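Local atomic coordinates of carbohydrate kinase, FGGY (Rhodospirillum rubrum, PDB entry 3IFR), a protein that probably phosphorylates D-xylulose at the expense of ATP. Residues I10-T16 and G79-M85; H217-V223 and T235-G241; V334-D339 and G373-A378. All blocks are in the same frame, centred on the assembly; numbering follows the deposited sequence.

Contact 1 of 3, residues I10-T16 and G79-M85; sequences IGLDIGT and GICVTGM
Six backbone hydrogen bonds form an unbroken parallel ladder between residues 10-16 and 79-85. Ile-10 N donates to Gly-79 O (3.0 Å), Cys-81 N to Ile-10 O (3.0 Å), Leu-12 N to Cys-81 O (3.1 Å), Thr-83 N to Leu-12 O (2.9 Å), Ile-14 N to Thr-83 O (2.8 Å) and Met-85 N to Ile-14 O (3.1 Å). The strand axes approach to 4.3 Å at 24°, pairing Ile-10 with Ile-80, Gly-11 with Cys-81, Leu-12 with Val-82, Asp-13 with Thr-83 and Ile-14 with Gly-84. CA-H...O contacts add to the ladder, such as Ile-80 CA to Ile-10 O at 3.3 Å. At the end of its strand Ile-14 (phi/psi -84/84) centres an inverse gamma turn; Gly-84 is nearly fully extended beside it, where a CB would clash with Ile-14 O. One face is aliphatic: Ile-10 CG2 meets Ile-80 CD1 at 3.6 Å, Leu-12 CD2 meets Val-82 CG2 at 4.0 Å and Ile-14 CD1 meets Val-82 CG1 at 3.6 Å. On the other, Asp-13 CB lies 3.9 Å from Thr-83 CG2. Selenomethionine Met-85 (chi1 91°, chi2 and chi3 m) reaches across, bringing CE to 3.1 Å from Gly-15 O. Such adjacent parallel strands belong to the central sheet of the actin-like ATPase fold, which FGGY kinases share. Helices 52-70 and 163-172 pack on the aliphatic face and helix 437-448 on the Cys-81 and Thr-83 face, while strands 18-25 and 238-244 flank the pair, Thr-83 OG1 hydrogen-bonding to Ala-243 O.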
loop_
_atom_site.group_PDB
_atom_site.type_symbol
_atom_site.label_atom_id
_atom_site.label_comp_id
_atom_site.label_asym_id
_atom_site.label_seq_id
_atom_site.Cartn_x
_atom_site.Cartn_y
_atom_site.Cartn_z
ATOM N N ILE A 10 -16.066 -13.844 -0.697
ATOM C CA ILE A 10 -14.747 -14.104 -0.093
ATOM C C ILE A 10 -13.661 -13.152 -0.565
ATOM O O ILE A 10 -13.537 -12.900 -1.757
ATOM C CB ILE A 10 -14.253 -15.524 -0.412
ATOM C CG1 ILE A 10 -15.058 -16.588 0.336
ATOM C CG2 ILE A 10 -12.741 -15.701 -0.128
ATOM C CD1 ILE A 10 -14.700 -17.959 -0.135
ATOM N N GLY A 11 -12.858 -12.656 0.369
ATOM C CA GLY A 11 -11.611 -12.000 0.006
ATOM C C GLY A 11 -10.397 -12.793 0.477
ATOM O O GLY A 11 -10.360 -13.325 1.602
ATOM N N LEU A 12 -9.386 -12.863 -0.388
ATOM C CA LEU A 12 -8.158 -13.558 -0.109
ATOM C C LEU A 12 -7.000 -12.549 -0.275
ATOM O O LEU A 12 -6.927 -11.829 -1.267
ATOM C CB LEU A 12 -8.012 -14.706 -1.113
ATOM C CG LEU A 12 -6.667 -15.467 -1.154
ATOM C CD1 LEU A 12 -6.410 -16.196 0.181
ATOM C CD2 LEU A 12 -6.611 -16.454 -2.294
ATOM N N ASP A 13 -6.086 -12.508 0.684
ATOM C CA ASP A 13 -4.981 -11.548 0.646
ATOM C C ASP A 13 -3.625 -12.284 0.680
ATOM O O ASP A 13 -3.244 -12.901 1.687
ATOM C CB ASP A 13 -5.129 -10.543 1.800
ATOM C CG ASP A 13 -3.882 -9.686 2.009
ATOM O OD1 ASP A 13 -3.077 -9.544 1.074
ATOM O OD2 ASP A 13 -3.711 -9.167 3.141
ATOM N N ILE A 14 -2.932 -12.239 -0.453
ATOM C CA ILE A 14 -1.613 -12.810 -0.596
ATOM C C ILE A 14 -0.636 -11.763 -0.078
ATOM O O ILE A 14 -0.074 -10.963 -0.852
ATOM C CB ILE A 14 -1.276 -13.162 -2.058
ATOM C CG1 ILE A 14 -1.871 -14.506 -2.447
ATOM C CG2 ILE A 14 0.183 -13.435 -2.183
ATOM C CD1 ILE A 14 -3.324 -14.599 -2.405
ATOM N N GLY A 15 -0.447 -11.766 1.239
ATOM C CA GLY A 15 0.314 -10.730 1.910
ATOM C C GLY A 15 1.770 -11.077 1.994
ATOM O O GLY A 15 2.177 -12.181 1.644
ATOM N N THR A 16 2.556 -10.150 2.494
ATOM C CA THR A 16 3.972 -10.323 2.522
ATOM C C THR A 16 4.417 -11.330 3.555
ATOM O O THR A 16 5.277 -12.172 3.258
ATOM C CB THR A 16 4.690 -9.006 2.791
ATOM O OG1 THR A 16 4.742 -8.302 1.579
ATOM C CG2 THR A 16 6.178 -9.265 3.175
ATOM N N GLY A 79 -18.842 -15.261 -4.885
ATOM C CA GLY A 79 -17.747 -14.731 -5.673
ATOM C C GLY A 79 -16.496 -14.602 -4.826
ATOM O O GLY A 79 -16.574 -14.592 -3.602
ATOM N N ILE A 80 -15.333 -14.520 -5.454
ATOM C CA ILE A 80 -14.090 -14.338 -4.695
ATOM C C ILE A 80 -13.232 -13.276 -5.377
ATOM O O ILE A 80 -13.181 -13.208 -6.606
ATOM C CB ILE A 80 -13.300 -15.635 -4.603
ATOM C CG1 ILE A 80 -11.941 -15.388 -3.963
ATOM C CG2 ILE A 80 -13.104 -16.204 -5.975
ATOM C CD1 ILE A 80 -11.352 -16.610 -3.372
ATOM N N CYS A 81 -12.591 -12.422 -4.597
ATOM C CA CYS A 81 -11.575 -11.519 -5.162
ATOM C C CYS A 81 -10.235 -11.749 -4.447
ATOM O O CYS A 81 -10.171 -11.907 -3.204
ATOM C CB CYS A 81 -12.013 -10.047 -5.091
ATOM S SG CYS A 81 -10.761 -8.831 -5.656
ATOM N N VAL A 82 -9.165 -11.791 -5.225
ATOM C CA VAL A 82 -7.839 -11.966 -4.659
ATOM C C VAL A 82 -7.044 -10.657 -4.741
ATOM O O VAL A 82 -6.902 -10.071 -5.819
ATOM C CB VAL A 82 -7.068 -13.060 -5.418
ATOM C CG1 VAL A 82 -5.711 -13.301 -4.781
ATOM C CG2 VAL A 82 -7.863 -14.375 -5.451
ATOM N N THR A 83 -6.478 -10.243 -3.610
ATOM C CA THR A 83 -5.573 -9.110 -3.549
ATOM C C THR A 83 -4.211 -9.634 -2.980
ATOM O O THR A 83 -4.096 -10.806 -2.569
ATOM C CB THR A 83 -6.214 -8.023 -2.658
ATOM O OG1 THR A 83 -5.357 -6.885 -2.514
ATOM C CG2 THR A 83 -6.513 -8.587 -1.275
ATOM N N GLY A 84 -3.187 -8.778 -2.995
ATOM C CA GLY A 84 -1.906 -9.092 -2.411
ATOM C C GLY A 84 -0.902 -7.981 -2.680
ATOM O O GLY A 84 -1.217 -6.972 -3.307
HETATM N N MSE A 85 0.337 -8.168 -2.232
HETATM C CA MSE A 85 1.361 -7.142 -2.440
HETATM C C MSE A 85 1.716 -6.964 -3.938
HETATM O O MSE A 85 1.557 -7.880 -4.737
HETATM C CB MSE A 85 2.577 -7.435 -1.564
HETATM C CG MSE A 85 3.664 -8.294 -2.216
HETATM SE SE MSE A 85 3.227 -10.168 -2.717
HETATM C CE MSE A 85 3.511 -11.128 -0.998
#

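Contact 2 of 3, residues H217-V223 and T235-G241; sequences HRVLGAV and TGLPVYG
An antiparallel strand pair interrupted by a bulge closes one edge of the N-terminal domain's mixed sheet: strand 219-222 is outermost, and residues 238-240 join it to strand 77-84. The strand axes come within 4.4 Å at 146°. Gly-221 and Val-239 form a hydrogen-bonded pair, with Gly-221 N to Val-239 O at 3.1 Å and Val-239 N to Gly-221 O at 2.8 Å. Ala-222 with Pro-238 and Val-219 with Tyr-240 are non-hydrogen-bonded pairs. Between the Val-219 and Gly-221 pairs the register shifts by one: Leu-220 (phi/psi -94/-40) is the extra residue, and its N also bonds Val-239 O at 2.7 Å, while Gly-221 is extended at 177/-156. Beyond the bulge Gly-241 N bonds Arg-218 O at 3.0 Å. Toward the other end Val-223 N bonds Leu-237 O at 2.9 Å and Gly-236 N bonds Val-223 O at 2.7 Å; Gly-236 has a positive phi (76/-3), at which a CB would jam against the preceding carbonyl. Val-223 (t) sets CG2 3.7 Å from both Leu-237 CB and Val-239 CG2, making an apolar patch, which helix 225-231 extends through Ala-228. Although the CB bonds of Val-219 and Tyr-240 diverge, Val-219 CG2 touches Tyr-240 CE2 at 3.7 Å; Val-219 CG1 touches Pro-238 CB at 4.2 Å. The Tyr-240 ring, chi1 m, also packs on helix 437-448, whereas Leu-220 and Val-239 reach helix 163-172. Leu-220 and Gly-221 facing Val-239 together define a classic beta bulge, here at one antiparallel edge of a sheet consistent with the actin-like ATPase fold of FGGY kinases.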
loop_
_atom_site.group_PDB
_atom_site.type_symbol
_atom_site.label_atom_id
_atom_site.label_comp_id
_atom_site.label_asym_id
_atom_site.label_seq_id
_atom_site.Cartn_x
_atom_site.Cartn_y
_atom_site.Cartn_z
ATOM N N HIS A 217 -12.646 -4.576 -10.961
ATOM C CA HIS A 217 -14.087 -4.724 -10.718
ATOM C C HIS A 217 -14.818 -5.700 -11.664
ATOM O O HIS A 217 -15.905 -6.196 -11.326
ATOM C CB HIS A 217 -14.769 -3.363 -10.765
ATOM C CG HIS A 217 -14.791 -2.752 -12.127
ATOM N ND1 HIS A 217 -13.706 -2.085 -12.665
ATOM C CD2 HIS A 217 -15.757 -2.726 -13.079
ATOM C CE1 HIS A 217 -14.011 -1.657 -13.883
ATOM N NE2 HIS A 217 -15.246 -2.051 -14.160
ATOM N N ARG A 218 -14.237 -5.973 -12.835
ATOM C CA ARG A 218 -14.871 -6.877 -13.784
ATOM C C ARG A 218 -14.565 -8.330 -13.444
ATOM O O ARG A 218 -13.482 -8.628 -12.933
ATOM C CB ARG A 218 -14.361 -6.624 -15.193
ATOM C CG ARG A 218 -14.891 -5.408 -15.884
ATOM C CD ARG A 218 -14.487 -5.487 -17.350
ATOM N NE ARG A 218 -14.385 -4.164 -17.944
ATOM C CZ ARG A 218 -13.595 -3.861 -18.970
ATOM N NH1 ARG A 218 -12.823 -4.803 -19.540
ATOM N NH2 ARG A 218 -13.585 -2.607 -19.420
ATOM N N VAL A 219 -15.491 -9.233 -13.760
ATOM C CA VAL A 219 -15.289 -10.657 -13.556
ATOM C C VAL A 219 -14.138 -11.102 -14.433
ATOM O O VAL A 219 -14.104 -10.776 -15.618
ATOM C CB VAL A 219 -16.558 -11.497 -13.932
ATOM C CG1 VAL A 219 -16.522 -12.841 -13.262
ATOM C CG2 VAL A 219 -17.803 -10.800 -13.523
ATOM N N LEU A 220 -13.209 -11.859 -13.850
ATOM C CA LEU A 220 -12.022 -12.344 -14.542
ATOM C C LEU A 220 -12.219 -13.755 -15.139
ATOM O O LEU A 220 -11.761 -14.052 -16.254
ATOM C CB LEU A 220 -10.803 -12.286 -13.594
ATOM C CG LEU A 220 -9.627 -13.245 -13.832
ATOM C CD1 LEU A 220 -9.112 -13.057 -15.246
ATOM C CD2 LEU A 220 -8.483 -13.046 -12.852
ATOM N N GLY A 221 -12.899 -14.622 -14.395
ATOM C CA GLY A 221 -13.206 -15.959 -14.870
ATOM C C GLY A 221 -13.921 -16.730 -13.791
ATOM O O GLY A 221 -14.554 -16.156 -12.920
ATOM N N ALA A 222 -13.835 -18.046 -13.839
ATOM C CA ALA A 222 -14.509 -18.869 -12.854
ATOM C C ALA A 222 -13.523 -19.915 -12.308
ATOM O O ALA A 222 -12.604 -20.304 -13.000
ATOM C CB ALA A 222 -15.682 -19.551 -13.496
ATOM N N VAL A 223 -13.737 -20.352 -11.065
ATOM C CA VAL A 223 -12.947 -21.415 -10.447
ATOM C C VAL A 223 -13.138 -22.700 -11.233
ATOM O O VAL A 223 -14.256 -23.156 -11.448
ATOM C CB VAL A 223 -13.361 -21.675 -8.977
ATOM C CG1 VAL A 223 -12.749 -22.960 -8.432
ATOM C CG2 VAL A 223 -12.982 -20.505 -8.085
ATOM N N THR A 235 -17.177 -25.375 -7.680
ATOM C CA THR A 235 -16.810 -25.318 -9.082
ATOM C C THR A 235 -17.523 -24.140 -9.780
ATOM O O THR A 235 -18.682 -23.843 -9.502
ATOM C CB THR A 235 -17.178 -26.634 -9.756
ATOM O OG1 THR A 235 -16.470 -27.703 -9.103
ATOM C CG2 THR A 235 -16.801 -26.606 -11.219
ATOM N N GLY A 236 -16.833 -23.450 -10.677
ATOM C CA GLY A 236 -17.487 -22.367 -11.399
ATOM C C GLY A 236 -17.708 -21.048 -10.650
ATOM O O GLY A 236 -18.191 -20.100 -11.227
ATOM N N LEU A 237 -17.337 -20.987 -9.374
ATOM C CA LEU A 237 -17.385 -19.745 -8.626
ATOM C C LEU A 237 -16.788 -18.567 -9.381
ATOM O O LEU A 237 -15.607 -18.603 -9.767
ATOM C CB LEU A 237 -16.592 -19.885 -7.335
ATOM C CG LEU A 237 -16.879 -18.744 -6.367
ATOM C CD1 LEU A 237 -18.330 -18.892 -5.927
ATOM C CD2 LEU A 237 -15.929 -18.716 -5.111
ATOM N N PRO A 238 -17.571 -17.484 -9.541
ATOM C CA PRO A 238 -16.975 -16.304 -10.189
ATOM C C PRO A 238 -15.746 -15.756 -9.462
ATOM O O PRO A 238 -15.767 -15.526 -8.234
ATOM C CB PRO A 238 -18.102 -15.279 -10.163
ATOM C CG PRO A 238 -19.344 -16.132 -10.096
ATOM C CD PRO A 238 -18.991 -17.284 -9.214
ATOM N N VAL A 239 -14.697 -15.505 -10.228
ATOM C CA VAL A 239 -13.515 -14.850 -9.704
ATOM C C VAL A 239 -13.312 -13.497 -10.366
ATOM O O VAL A 239 -13.258 -13.404 -11.586
ATOM C CB VAL A 239 -12.270 -15.684 -9.970
ATOM C CG1 VAL A 239 -11.045 -14.989 -9.375
ATOM C CG2 VAL A 239 -12.443 -17.092 -9.380
ATOM N N TYR A 240 -13.194 -12.455 -9.560
ATOM C CA TYR A 240 -13.044 -11.068 -10.028
ATOM C C TYR A 240 -11.602 -10.721 -10.355
ATOM O O TYR A 240 -10.704 -11.528 -10.120
ATOM C CB TYR A 240 -13.616 -10.109 -8.979
ATOM C CG TYR A 240 -15.111 -10.203 -9.017
ATOM C CD1 TYR A 240 -15.798 -11.114 -8.214
ATOM C CD2 TYR A 240 -15.834 -9.479 -9.971
ATOM C CE1 TYR A 240 -17.174 -11.242 -8.296
ATOM C CE2 TYR A 240 -17.195 -9.611 -10.076
ATOM C CZ TYR A 240 -17.863 -10.485 -9.245
ATOM O OH TYR A 240 -19.226 -10.583 -9.376
ATOM N N GLY A 241 -11.399 -9.556 -10.948
ATOM C CA GLY A 241 -10.068 -9.073 -11.201
ATOM C C GLY A 241 -9.282 -9.027 -9.900
ATOM O O GLY A 241 -9.834 -8.736 -8.841
#

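Contact 3 of 3, residues V334-D339 and G373-A378; sequences VPAGAD and GHLWRA
Arg-377, His-374 and Val-334 dominate the packing of loop 334-339 against helical residues 373-378. Arg-377 (85 Å² covered) points its CA-to-CB bond toward the loop and reaches out with chi1 to chi3 all t. Its guanidinium lies with one face beneath the turn backbone: Val-334 O is 3.3 Å from Arg-377 NH1, but at too poor an angle for a hydrogen bond, and Ala-336 CA is 3.5 Å from Arg-377 NH2. The guanidinium is held instead by a salt bridge to Glu-381 and by hydrogen bonds to Ala-331 O and Tyr-478 OH. His-374 (83 Å²), with chi1 m and chi2 83°, donates from NE2 to Asp-339 OD2 at 2.8 Å; its ND1 is hydrogen-bonded to Thr-371 OG1. At the ring edge Ala-338 O comes within 3.1 Å of His-374 CD2. Val-334 (79 Å², chi1 t) lays CG1 over the imidazole face, a CH-pi contact 3.7 Å from the centroid of the His-374 ring, and sets the same CG1 3.9 Å from Arg-377 CD. The loop owes its shape to a type II beta turn from Pro-335 to Ala-338, closed by Ala-338 N to Pro-335 O at 2.9 Å, with Gly-337 at 93/-11 in its third position; Ala-338 (52/33) and Asp-339 (67/43) continue with positive phi. Ala-338 CB then nears Ala-378 CB at 4.5 Å. One direct hydrogen bond, His-374 to Asp-339, thus joins the segments; Glu-381 OE2, meeting Arg-377 and also bonding Gly-337 N, ties the turn to helix 372-397 a second time, as structural packing.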
loop_
_atom_site.group_PDB
_atom_site.type_symbol
_atom_site.label_atom_id
_atom_site.label_comp_id
_atom_site.label_asym_id
_atom_site.label_seq_id
_atom_site.Cartn_x
_atom_site.Cartn_y
_atom_site.Cartn_z
ATOM N N VAL A 334 2.817 19.207 27.193
ATOM C CA VAL A 334 3.781 20.047 26.510
ATOM C C VAL A 334 3.045 20.831 25.436
ATOM O O VAL A 334 2.202 20.288 24.738
ATOM C CB VAL A 334 4.898 19.166 25.862
ATOM C CG1 VAL A 334 5.841 20.001 25.018
ATOM C CG2 VAL A 334 5.671 18.395 26.921
ATOM N N PRO A 335 3.356 22.118 25.300
ATOM C CA PRO A 335 2.595 22.934 24.350
ATOM C C PRO A 335 2.821 22.486 22.928
ATOM O O PRO A 335 3.885 22.010 22.610
ATOM C CB PRO A 335 3.205 24.334 24.505
ATOM C CG PRO A 335 4.051 24.279 25.716
ATOM C CD PRO A 335 4.417 22.867 25.986
ATOM N N ALA A 336 1.816 22.658 22.090
ATOM C CA ALA A 336 1.943 22.546 20.649
ATOM C C ALA A 336 3.187 23.274 20.160
ATOM O O ALA A 336 3.390 24.414 20.522
ATOM C CB ALA A 336 0.706 23.152 19.983
ATOM N N GLY A 337 4.004 22.626 19.318
ATOM C CA GLY A 337 5.226 23.236 18.821
ATOM C C GLY A 337 6.425 22.886 19.690
ATOM O O GLY A 337 7.571 23.149 19.325
ATOM N N ALA A 338 6.156 22.294 20.849
ATOM C CA ALA A 338 7.209 21.819 21.760
ATOM C C ALA A 338 8.274 22.838 22.133
ATOM O O ALA A 338 9.408 22.489 22.350
ATOM C CB ALA A 338 7.858 20.582 21.205
ATOM N N ASP A 339 7.907 24.108 22.222
ATOM C CA ASP A 339 8.821 25.121 22.766
ATOM C C ASP A 339 10.012 25.320 21.854
ATOM O O ASP A 339 11.146 25.400 22.323
ATOM C CB ASP A 339 9.293 24.723 24.180
ATOM C CG ASP A 339 8.261 25.057 25.265
ATOM O OD1 ASP A 339 7.998 26.259 25.486
ATOM O OD2 ASP A 339 7.715 24.133 25.902
ATOM N N GLY A 373 9.251 14.536 26.966
ATOM C CA GLY A 373 7.969 14.902 26.395
ATOM C C GLY A 373 8.074 15.795 25.173
ATOM O O GLY A 373 7.386 15.569 24.203
ATOM N N HIS A 374 8.933 16.811 25.236
ATOM C CA HIS A 374 9.189 17.674 24.099
ATOM C C HIS A 374 9.761 16.879 22.937
ATOM O O HIS A 374 9.359 17.084 21.791
ATOM C CB HIS A 374 10.207 18.738 24.456
ATOM C CG HIS A 374 9.687 19.807 25.349
ATOM N ND1 HIS A 374 9.627 19.654 26.719
ATOM C CD2 HIS A 374 9.258 21.055 25.081
ATOM C CE1 HIS A 374 9.158 20.770 27.252
ATOM N NE2 HIS A 374 8.926 21.636 26.290
ATOM N N LEU A 375 10.712 15.989 23.216
ATOM C CA LEU A 375 11.311 15.212 22.137
ATOM C C LEU A 375 10.273 14.335 21.451
ATOM O O LEU A 375 10.198 14.291 20.219
ATOM C CB LEU A 375 12.499 14.338 22.608
ATOM C CG LEU A 375 13.911 14.941 22.731
ATOM C CD1 LEU A 375 14.994 13.962 22.259
ATOM C CD2 LEU A 375 14.027 16.175 21.942
ATOM N N TRP A 376 9.515 13.602 22.259
ATOM C CA TRP A 376 8.443 12.764 21.754
ATOM C C TRP A 376 7.433 13.588 20.936
ATOM O O TRP A 376 7.017 13.197 19.830
ATOM C CB TRP A 376 7.730 12.098 22.920
ATOM C CG TRP A 376 6.755 11.051 22.507
ATOM C CD1 TRP A 376 5.415 11.093 22.671
ATOM C CD2 TRP A 376 7.048 9.798 21.870
ATOM N NE1 TRP A 376 4.842 9.942 22.192
ATOM C CE2 TRP A 376 5.825 9.128 21.691
ATOM C CE3 TRP A 376 8.224 9.180 21.424
ATOM C CZ2 TRP A 376 5.735 7.876 21.069
ATOM C CZ3 TRP A 376 8.138 7.935 20.818
ATOM C CH2 TRP A 376 6.903 7.291 20.656
ATOM N N ARG A 377 7.066 14.734 21.485
ATOM C CA ARG A 377 6.084 15.589 20.846
ATOM C C ARG A 377 6.562 16.088 19.503
ATOM O O ARG A 377 5.848 16.020 18.504
ATOM C CB ARG A 377 5.744 16.780 21.732
ATOM C CG ARG A 377 4.775 17.728 21.036
ATOM C CD ARG A 377 3.895 18.429 22.016
ATOM N NE ARG A 377 2.754 18.986 21.317
ATOM C CZ ARG A 377 1.484 18.762 21.641
ATOM N NH1 ARG A 377 1.171 17.980 22.676
ATOM N NH2 ARG A 377 0.531 19.332 20.918
ATOM N N ALA A 378 7.803 16.564 19.489
ATOM C CA ALA A 378 8.393 17.110 18.292
ATOM C C ALA A 378 8.349 16.048 17.214
ATOM O O ALA A 378 8.065 16.352 16.068
ATOM C CB ALA A 378 9.822 17.535 18.551
#

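In the fold
Contacts 1 and 2 share one sheet: strands 77-84 and 238-244 are neighbours in it, joined by probable hydrogen bonds from Ile-80 N to Pro-238 O (3.0 Å) and from Tyr-240 N to Ile-80 O (3.0 Å). Contact 1 is the buried interior of that sheet, with regular parallel pairing; contact 2 (centres about 13 Å apart) is the partly buried edge, antiparallel and bulged. Contact 3 lies in the C-terminal FGGY domain, on the opposite side of the chain's centre, about 41 Å and 52 Å centre to centre from contacts 1 and 2. Though largely buried, it replaces backbone ladders with side-chain chemistry between loop and helix.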